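Local coordinates for protein putative Zn-dependent Alcohol Dehydrogenase (Rhodobacter sphaeroides, PDB 3IV6) that binds S-adenosylmethionine in a Rossmann-type fold and is probably a methyltransferase, at residues E61-F75 / L87-I99. Residues are numbered along the deposited sequence; the frame is centred on the assembly and turned at random.
Sequences EKALERGASVTVFDF and LADRCVTIDLLDI. With SAM (S-adenosylmethionine), chain E.
Val72 N donates to Thr93 O at 2.7 Å, the shortest backbone bond of the parallel ladder between strands 69-74 and 93-96. Val72 O then receives Asp95 N, and Asp74 O receives Leu97 N. Asp74 N to Asp95 O is a longer rung, at 3.3 Å. The pairing closes a beta-alpha-beta unit through helix 77-86, at the edge of the central sheet. On one face of the sheet, Thr71 CG2 lies over the rim of the Phe73 ring. Leu97 CD1 also packs over a face of that ring, a CH-pi contact 4.3 Å from its centroid. Farther back, Leu64 CD2 meets Val92 CB at 3.9 Å, and Arg90 CD rests on Leu64 CD1.

Beyond the strand ends lies the cofactor. Asp74 holds both ribose hydroxyls, OD1 taking O2' at 2.6 Å and OD2 taking O3' at 2.7 Å. Ala54 N and Ser76 N also bond this carboxylate. Phe75 CG sits between its backbone N and carbonyl carbon (chi1 76°), which lays the ring face over the adenine. With an alanine here, that adenine face would probably be left uncovered and the base freer to shift. Asp98 OD1 accepts from SAM N6 at 3.1 Å and also from Thr100 N. Ile99 N donates to SAM N1. The ribose-binding acid ends one strand and the adenine-binding pair follows the next, as in class I methyltransferases, consistent with selection for an adenosine cofactor.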
ATOM      1  N   GLU A  61      -2.089   6.081  14.681  1.00 26.85           N
ATOM      2  CA  GLU A  61      -2.178   6.469  16.090  1.00 27.84           C
ATOM      3  C   GLU A  61      -1.388   7.762  16.387  1.00 30.45           C
ATOM      4  O   GLU A  61      -1.813   8.560  17.219  1.00 33.49           O
ATOM      5  CB  GLU A  61      -1.728   5.308  16.964  1.00 28.29           C
ATOM      6  CG  GLU A  61      -1.917   5.466  18.452  1.00 42.31           C
ATOM      7  CD  GLU A  61      -1.644   4.144  19.184  1.00 61.37           C
ATOM      8  OE1 GLU A  61      -1.590   3.077  18.507  1.00 51.08           O
ATOM      9  OE2 GLU A  61      -1.499   4.168  20.431  1.00 60.92           O
ATOM     10  N   LYS A  62      -0.257   7.974  15.707  1.00 27.22           N
ATOM     11  CA  LYS A  62       0.476   9.231  15.809  1.00 30.75           C
ATOM     12  C   LYS A  62      -0.295  10.385  15.159  1.00 35.14           C
ATOM     13  O   LYS A  62      -0.250  11.522  15.637  1.00 33.99           O
ATOM     14  CB  LYS A  62       1.879   9.129  15.212  1.00 28.75           C
ATOM     15  CG  LYS A  62       2.848   8.306  16.042  1.00 37.74           C
ATOM     16  CD  LYS A  62       2.817   8.639  17.525  1.00 49.74           C
ATOM     17  CE  LYS A  62       4.007   7.991  18.251  1.00 60.17           C
ATOM     18  NZ  LYS A  62       4.440   8.653  19.515  1.00 51.42           N
ATOM     19  N   ALA A  63      -1.007  10.085  14.077  1.00 30.70           N
ATOM     20  CA  ALA A  63      -1.882  11.053  13.430  1.00 25.75           C
ATOM     21  C   ALA A  63      -2.929  11.557  14.377  1.00 28.19           C
ATOM     22  O   ALA A  63      -3.185  12.758  14.414  1.00 26.57           O
ATOM     23  CB  ALA A  63      -2.566  10.436  12.283  1.00 24.16           C
ATOM     24  N   LEU A  64      -3.591  10.647  15.092  1.00 28.43           N
ATOM     25  CA  LEU A  64      -4.619  11.068  16.048  1.00 29.53           C
ATOM     26  C   LEU A  64      -3.981  11.842  17.204  1.00 32.46           C
ATOM     27  O   LEU A  64      -4.512  12.848  17.651  1.00 35.71           O
ATOM     28  CB  LEU A  64      -5.430   9.892  16.578  1.00 26.01           C
ATOM     29  CG  LEU A  64      -6.188   9.030  15.556  1.00 28.71           C
ATOM     30  CD1 LEU A  64      -6.453   7.607  16.094  1.00 26.78           C
ATOM     31  CD2 LEU A  64      -7.495   9.690  15.039  1.00 24.25           C
ATOM     32  N   GLU A  65      -2.828  11.393  17.676  1.00 32.83           N
ATOM     33  CA  GLU A  65      -2.184  12.054  18.809  1.00 36.49           C
ATOM     34  C   GLU A  65      -1.748  13.510  18.455  1.00 32.17           C
ATOM     35  O   GLU A  65      -1.796  14.393  19.277  1.00 28.58           O
ATOM     36  CB  GLU A  65      -1.030  11.178  19.295  1.00 43.31           C
ATOM     37  CG  GLU A  65      -0.300  11.639  20.556  1.00 63.17           C
ATOM     38  CD  GLU A  65       0.997  10.823  20.817  1.00 80.35           C
ATOM     39  OE1 GLU A  65       1.840  11.243  21.658  1.00 78.91           O
ATOM     40  OE2 GLU A  65       1.174   9.758  20.170  1.00 73.53           O
ATOM     41  N   ARG A  66      -1.356  13.723  17.203  1.00 30.67           N
ATOM     42  CA  ARG A  66      -1.008  15.004  16.628  1.00 21.00           C
ATOM     43  C   ARG A  66      -2.185  15.998  16.581  1.00 28.85           C
ATOM     44  O   ARG A  66      -1.976  17.218  16.476  1.00 30.16           O
ATOM     45  CB  ARG A  66      -0.466  14.769  15.219  1.00 18.51           C
ATOM     46  CG  ARG A  66      -0.178  16.021  14.380  1.00 24.23           C
ATOM     47  CD  ARG A  66       0.926  16.879  14.961  1.00 20.83           C
ATOM     48  NE  ARG A  66       2.130  16.095  15.179  1.00 19.55           N
ATOM     49  CZ  ARG A  66       2.950  15.781  14.198  1.00 22.30           C
ATOM     50  NH1 ARG A  66       2.690  16.198  12.972  1.00 21.60           N
ATOM     51  NH2 ARG A  66       4.021  15.055  14.429  1.00 25.02           N
ATOM     52  N   GLY A  67      -3.411  15.489  16.664  1.00 29.72           N
ATOM     53  CA  GLY A  67      -4.605  16.323  16.669  1.00 31.37           C
ATOM     54  C   GLY A  67      -5.367  16.404  15.349  1.00 32.15           C
ATOM     55  O   GLY A  67      -6.251  17.250  15.172  1.00 30.57           O
ATOM     56  N   ALA A  68      -5.013  15.535  14.411  1.00 31.07           N
ATOM     57  CA  ALA A  68      -5.615  15.534  13.088  1.00 28.11           C
ATOM     58  C   ALA A  68      -6.895  14.770  13.188  1.00 27.37           C
ATOM     59  O   ALA A  68      -7.026  13.937  14.065  1.00 28.97           O
ATOM     60  CB  ALA A  68      -4.695  14.858  12.078  1.00 30.74           C
ATOM     61  N   SER A  69      -7.830  15.082  12.287  1.00 29.32           N
ATOM     62  CA  SER A  69      -9.104  14.393  12.145  1.00 29.46           C
ATOM     63  C   SER A  69      -8.909  13.319  11.098  1.00 29.56           C
ATOM     64  O   SER A  69      -8.910  13.621   9.905  1.00 28.85           O
ATOM     65  CB  SER A  69     -10.194  15.367  11.690  1.00 33.44           C
ATOM     66  OG  SER A  69     -10.908  15.874  12.801  1.00 39.71           O
ATOM     67  N   VAL A  70      -8.723  12.078  11.562  1.00 24.31           N
ATOM     68  CA  VAL A  70      -8.323  10.945  10.721  1.00 21.80           C
ATOM     69  C   VAL A  70      -9.440  10.029  10.304  1.00 22.16           C
ATOM     70  O   VAL A  70     -10.234   9.591  11.109  1.00 22.99           O
ATOM     71  CB  VAL A  70      -7.355  10.065  11.486  1.00 24.10           C
ATOM     72  CG1 VAL A  70      -6.859   8.932  10.617  1.00 19.15           C
ATOM     73  CG2 VAL A  70      -6.221  10.909  12.046  1.00 23.50           C
ATOM     74  N   THR A  71      -9.471   9.732   9.023  1.00 23.89           N
ATOM     75  CA  THR A  71     -10.354   8.731   8.449  1.00 26.32           C
ATOM     76  C   THR A  71      -9.445   7.646   7.871  1.00 24.76           C
ATOM     77  O   THR A  71      -8.485   7.965   7.183  1.00 24.32           O
ATOM     78  CB  THR A  71     -11.235   9.342   7.295  1.00 25.90           C
ATOM     79  OG1 THR A  71     -12.170  10.290   7.824  1.00 29.43           O
ATOM     80  CG2 THR A  71     -12.007   8.272   6.584  1.00 27.69           C
ATOM     81  N   VAL A  72      -9.735   6.379   8.144  1.00 25.64           N
ATOM     82  CA  VAL A  72      -8.981   5.287   7.538  1.00 26.21           C
ATOM     83  C   VAL A  72      -9.824   4.571   6.499  1.00 28.98           C
ATOM     84  O   VAL A  72     -10.994   4.299   6.743  1.00 29.82           O
ATOM     85  CB  VAL A  72      -8.571   4.237   8.580  1.00 28.68           C
ATOM     86  CG1 VAL A  72      -7.822   3.063   7.914  1.00 19.64           C
ATOM     87  CG2 VAL A  72      -7.775   4.886   9.722  1.00 25.18           C
ATOM     88  N   PHE A  73      -9.221   4.268   5.351  1.00 30.16           N
ATOM     89  CA  PHE A  73      -9.857   3.501   4.288  1.00 25.32           C
ATOM     90  C   PHE A  73      -9.136   2.183   4.096  1.00 24.08           C
ATOM     91  O   PHE A  73      -7.913   2.125   4.113  1.00 21.93           O
ATOM     92  CB  PHE A  73      -9.840   4.282   2.989  1.00 18.58           C
ATOM     93  CG  PHE A  73     -10.650   5.542   3.045  1.00 28.73           C
ATOM     94  CD1 PHE A  73     -12.021   5.492   3.294  1.00 28.39           C
ATOM     95  CD2 PHE A  73     -10.049   6.799   2.854  1.00 29.68           C
ATOM     96  CE1 PHE A  73     -12.778   6.635   3.335  1.00 25.87           C
ATOM     97  CE2 PHE A  73     -10.815   7.986   2.912  1.00 23.19           C
ATOM     98  CZ  PHE A  73     -12.176   7.892   3.149  1.00 28.35           C
ATOM     99  N   ASP A  74      -9.898   1.118   3.914  1.00 28.03           N
ATOM    100  CA  ASP A  74      -9.323  -0.194   3.656  1.00 28.25           C
ATOM    101  C   ASP A  74     -10.345  -1.072   2.943  1.00 29.36           C
ATOM    102  O   ASP A  74     -11.562  -0.954   3.184  1.00 27.35           O
ATOM    103  CB  ASP A  74      -8.889  -0.863   4.975  1.00 29.34           C
ATOM    104  CG  ASP A  74      -7.838  -1.935   4.767  1.00 31.37           C
ATOM    105  OD1 ASP A  74      -8.177  -3.003   4.202  1.00 28.97           O
ATOM    106  OD2 ASP A  74      -6.670  -1.683   5.148  1.00 28.54           O
ATOM    107  N   PHE A  75      -9.866  -1.951   2.064  1.00 29.73           N
ATOM    108  CA  PHE A  75     -10.794  -2.790   1.304  1.00 31.69           C
ATOM    109  C   PHE A  75     -11.109  -4.146   1.941  1.00 29.70           C
ATOM    110  O   PHE A  75     -11.733  -4.999   1.322  1.00 41.68           O
ATOM    111  CB  PHE A  75     -10.363  -2.910  -0.161  1.00 26.78           C
ATOM    112  CG  PHE A  75      -9.216  -3.814  -0.379  1.00 28.34           C
ATOM    113  CD1 PHE A  75      -8.442  -4.252   0.697  1.00 30.50           C
ATOM    114  CD2 PHE A  75      -8.892  -4.230  -1.654  1.00 25.64           C
ATOM    115  CE1 PHE A  75      -7.364  -5.105   0.510  1.00 26.05           C
ATOM    116  CE2 PHE A  75      -7.809  -5.068  -1.845  1.00 29.00           C
ATOM    117  CZ  PHE A  75      -7.043  -5.507  -0.750  1.00 25.13           C
ATOM    118  N   LEU A  87      -8.274   0.557  18.566  1.00 45.47           N
ATOM    119  CA  LEU A  87      -8.494   1.987  18.810  1.00 51.99           C
ATOM    120  C   LEU A  87      -9.891   2.280  19.336  1.00 56.38           C
ATOM    121  O   LEU A  87     -10.524   3.242  18.907  1.00 57.04           O
ATOM    122  CB  LEU A  87      -8.303   2.762  17.506  1.00 48.13           C
ATOM    123  CG  LEU A  87      -6.927   2.654  16.852  1.00 48.75           C
ATOM    124  CD1 LEU A  87      -6.947   3.228  15.457  1.00 38.01           C
ATOM    125  CD2 LEU A  87      -5.885   3.366  17.712  1.00 48.22           C
ATOM    126  N   ALA A  88     -10.384   1.450  20.247  1.00 56.55           N
ATOM    127  CA  ALA A  88     -11.795   1.522  20.594  1.00 61.25           C
ATOM    128  C   ALA A  88     -12.073   2.763  21.449  1.00 65.00           C
ATOM    129  O   ALA A  88     -13.190   3.297  21.487  1.00 69.43           O
ATOM    130  CB  ALA A  88     -12.242   0.233  21.288  1.00 52.24           C
ATOM    131  N   ASP A  89     -11.034   3.242  22.112  1.00 60.06           N
ATOM    132  CA  ASP A  89     -11.180   4.398  22.975  1.00 67.65           C
ATOM    133  C   ASP A  89     -10.991   5.705  22.208  1.00 65.33           C
ATOM    134  O   ASP A  89     -11.472   6.755  22.644  1.00 67.72           O
ATOM    135  CB  ASP A  89     -10.204   4.317  24.160  1.00 75.33           C
ATOM    136  CG  ASP A  89      -8.757   4.067  23.722  1.00 75.34           C
ATOM    137  OD1 ASP A  89      -8.525   3.676  22.549  1.00 69.51           O
ATOM    138  OD2 ASP A  89      -7.845   4.260  24.559  1.00 77.93           O
ATOM    139  N   ARG A  90     -10.301   5.644  21.068  1.00 60.70           N
ATOM    140  CA  ARG A  90     -10.064   6.850  20.270  1.00 51.91           C
ATOM    141  C   ARG A  90     -11.230   7.231  19.357  1.00 48.44           C
ATOM    142  O   ARG A  90     -12.078   6.407  19.009  1.00 55.74           O
ATOM    143  CB  ARG A  90      -8.770   6.724  19.492  1.00 44.32           C
ATOM    144  CG  ARG A  90      -7.558   6.774  20.410  1.00 49.01           C
ATOM    145  CD  ARG A  90      -6.293   6.371  19.689  1.00 50.28           C
ATOM    146  NE  ARG A  90      -5.066   6.780  20.366  1.00 53.80           N
ATOM    147  CZ  ARG A  90      -4.732   8.043  20.642  1.00 63.81           C
ATOM    148  NH1 ARG A  90      -5.551   9.061  20.334  1.00 52.28           N
ATOM    149  NH2 ARG A  90      -3.570   8.286  21.250  1.00 67.72           N
ATOM    150  N   CYS A  91     -11.274   8.502  18.997  1.00 40.26           N
ATOM    151  CA  CYS A  91     -12.257   9.005  18.048  1.00 41.45           C
ATOM    152  C   CYS A  91     -11.682   9.050  16.610  1.00 36.08           C
ATOM    153  O   CYS A  91     -10.842   9.886  16.269  1.00 37.86           O
ATOM    154  CB  CYS A  91     -12.757  10.392  18.499  1.00 46.24           C
ATOM    155  SG  CYS A  91     -13.769  11.314  17.286  1.00 67.59           S
ATOM    156  N   VAL A  92     -12.139   8.142  15.771  1.00 29.62           N
ATOM    157  CA  VAL A  92     -11.581   7.987  14.445  1.00 30.03           C
ATOM    158  C   VAL A  92     -12.616   7.292  13.580  1.00 28.05           C
ATOM    159  O   VAL A  92     -13.377   6.466  14.063  1.00 32.86           O
ATOM    160  CB  VAL A  92     -10.351   7.085  14.468  1.00 31.74           C
ATOM    161  CG1 VAL A  92     -10.738   5.684  14.877  1.00 30.14           C
ATOM    162  CG2 VAL A  92      -9.727   7.022  13.108  1.00 28.31           C
ATOM    163  N   THR A  93     -12.618   7.627  12.303  1.00 25.86           N
ATOM    164  CA  THR A  93     -13.551   7.090  11.336  1.00 28.42           C
ATOM    165  C   THR A  93     -12.864   6.028  10.503  1.00 31.50           C
ATOM    166  O   THR A  93     -11.795   6.272   9.933  1.00 29.01           O
ATOM    167  CB  THR A  93     -14.051   8.177  10.381  1.00 30.15           C
ATOM    168  OG1 THR A  93     -14.719   9.201  11.126  1.00 36.04           O
ATOM    169  CG2 THR A  93     -14.992   7.576   9.349  1.00 32.54           C
ATOM    170  N   ILE A  94     -13.484   4.855  10.406  1.00 30.82           N
ATOM    171  CA  ILE A  94     -12.880   3.748   9.664  1.00 34.56           C
ATOM    172  C   ILE A  94     -13.872   3.227   8.658  1.00 35.96           C
ATOM    173  O   ILE A  94     -14.916   2.723   9.043  1.00 41.57           O
ATOM    174  CB  ILE A  94     -12.479   2.569  10.598  1.00 30.87           C
ATOM    175  CG1 ILE A  94     -11.491   3.024  11.661  1.00 25.27           C
ATOM    176  CG2 ILE A  94     -11.890   1.392   9.797  1.00 28.43           C
ATOM    177  CD1 ILE A  94     -10.977   1.896  12.498  1.00 31.14           C
ATOM    178  N   ASP A  95     -13.559   3.335   7.373  1.00 37.20           N
ATOM    179  CA  ASP A  95     -14.526   2.988   6.337  1.00 40.16           C
ATOM    180  C   ASP A  95     -14.032   1.895   5.434  1.00 37.32           C
ATOM    181  O   ASP A  95     -12.853   1.775   5.186  1.00 37.55           O
ATOM    182  CB  ASP A  95     -14.902   4.220   5.513  1.00 42.58           C
ATOM    183  CG  ASP A  95     -15.820   5.166   6.273  1.00 56.34           C
ATOM    184  OD1 ASP A  95     -16.745   4.636   6.946  1.00 57.48           O
ATOM    185  OD2 ASP A  95     -15.624   6.417   6.193  1.00 53.90           O
ATOM    186  N   LEU A  96     -14.952   1.104   4.921  1.00 41.42           N
ATOM    187  CA  LEU A  96     -14.592   0.087   3.956  1.00 39.38           C
ATOM    188  C   LEU A  96     -14.558   0.715   2.554  1.00 38.77           C
ATOM    189  O   LEU A  96     -15.584   1.148   2.050  1.00 45.03           O
ATOM    190  CB  LEU A  96     -15.587  -1.067   4.056  1.00 44.69           C
ATOM    191  CG  LEU A  96     -15.304  -2.417   3.396  1.00 48.69           C
ATOM    192  CD1 LEU A  96     -14.337  -3.270   4.195  1.00 36.23           C
ATOM    193  CD2 LEU A  96     -16.644  -3.133   3.197  1.00 56.30           C
ATOM    194  N   LEU A  97     -13.382   0.785   1.929  1.00 33.37           N
ATOM    195  CA  LEU A  97     -13.275   1.407   0.603  1.00 35.49           C
ATOM    196  C   LEU A  97     -12.125   0.826  -0.224  1.00 33.45           C
ATOM    197  O   LEU A  97     -11.100   0.428   0.315  1.00 30.11           O
ATOM    198  CB  LEU A  97     -13.147   2.933   0.729  1.00 31.86           C
ATOM    199  CG  LEU A  97     -12.940   3.806  -0.522  1.00 33.09           C
ATOM    200  CD1 LEU A  97     -13.482   5.202  -0.330  1.00 27.98           C
ATOM    201  CD2 LEU A  97     -11.461   3.902  -0.956  1.00 32.43           C
ATOM    202  N   ASP A  98     -12.298   0.783  -1.537  1.00 28.69           N
ATOM    203  CA  ASP A  98     -11.251   0.257  -2.384  1.00 28.52           C
ATOM    204  C   ASP A  98     -10.613   1.374  -3.220  1.00 31.53           C
ATOM    205  O   ASP A  98     -11.174   1.806  -4.220  1.00 29.63           O
ATOM    206  CB  ASP A  98     -11.804  -0.830  -3.272  1.00 26.68           C
ATOM    207  CG  ASP A  98     -10.789  -1.334  -4.299  1.00 35.08           C
ATOM    208  OD1 ASP A  98      -9.730  -0.697  -4.490  1.00 32.44           O
ATOM    209  OD2 ASP A  98     -11.065  -2.374  -4.943  1.00 39.88           O
ATOM    210  N   ILE A  99      -9.426   1.816  -2.823  1.00 22.35           N
ATOM    211  CA  ILE A  99      -8.806   2.930  -3.496  1.00 22.99           C
ATOM    212  C   ILE A  99      -8.617   2.798  -5.010  1.00 24.07           C
ATOM    213  O   ILE A  99      -8.374   3.795  -5.672  1.00 28.72           O
ATOM    214  CB  ILE A  99      -7.469   3.330  -2.841  1.00 22.85           C
ATOM    215  CG1 ILE A  99      -7.101   4.779  -3.208  1.00 19.02           C
ATOM    216  CG2 ILE A  99      -6.384   2.354  -3.200  1.00 21.15           C
ATOM    217  CD1 ILE A  99      -7.743   5.815  -2.306  1.00 17.09           C
TER
HETATM  218  N   SAM E 301       0.730  -2.900   5.206  1.00 42.04           N
HETATM  219  CA  SAM E 301       1.989  -2.204   5.010  1.00 38.72           C
HETATM  220  C   SAM E 301       2.149  -1.074   6.004  1.00 30.22           C
HETATM  221  O   SAM E 301       1.293  -0.785   6.852  1.00 27.19           O
HETATM  222  OXT SAM E 301       3.192  -0.466   5.943  1.00 31.74           O
HETATM  223  CB  SAM E 301       2.149  -1.740   3.567  1.00 37.81           C
HETATM  224  CG  SAM E 301       1.132  -2.311   2.569  1.00 38.73           C
HETATM  225  SD  SAM E 301      -0.504  -1.512   2.506  1.00 56.25           S
HETATM  226  CE  SAM E 301      -0.448  -0.317   3.872  1.00 34.75           C
HETATM  227  C5' SAM E 301      -1.645  -2.850   3.008  1.00 32.16           C
HETATM  228  C4' SAM E 301      -2.985  -2.465   3.624  1.00 32.85           C
HETATM  229  O4' SAM E 301      -3.771  -1.776   2.667  1.00 31.89           O
HETATM  230  C3' SAM E 301      -3.815  -3.669   4.032  1.00 36.31           C
HETATM  231  O3' SAM E 301      -4.498  -3.308   5.210  1.00 34.93           O
HETATM  232  C2' SAM E 301      -4.845  -3.820   2.933  1.00 34.20           C
HETATM  233  O2' SAM E 301      -6.081  -4.286   3.432  1.00 33.84           O
HETATM  234  C1' SAM E 301      -5.004  -2.404   2.407  1.00 27.21           C
HETATM  235  N9  SAM E 301      -5.260  -2.389   0.961  1.00 21.57           N
HETATM  236  C8  SAM E 301      -4.571  -3.093   0.007  1.00 23.23           C
HETATM  237  N7  SAM E 301      -5.122  -2.834  -1.209  1.00 23.35           N
HETATM  238  C5  SAM E 301      -6.162  -1.968  -1.059  1.00 24.76           C
HETATM  239  C6  SAM E 301      -7.056  -1.379  -1.974  1.00 25.11           C
HETATM  240  N6  SAM E 301      -7.013  -1.626  -3.286  1.00 21.75           N
HETATM  241  N1  SAM E 301      -8.027  -0.540  -1.487  1.00 24.76           N
HETATM  242  C2  SAM E 301      -8.109  -0.309  -0.120  1.00 27.24           C
HETATM  243  N3  SAM E 301      -7.233  -0.864   0.782  1.00 21.07           N
HETATM  244  C4  SAM E 301      -6.266  -1.689   0.317  1.00 22.55           C
HETATM  245  O   HOH W   1     -10.035  11.589  14.043  1.00 26.46           O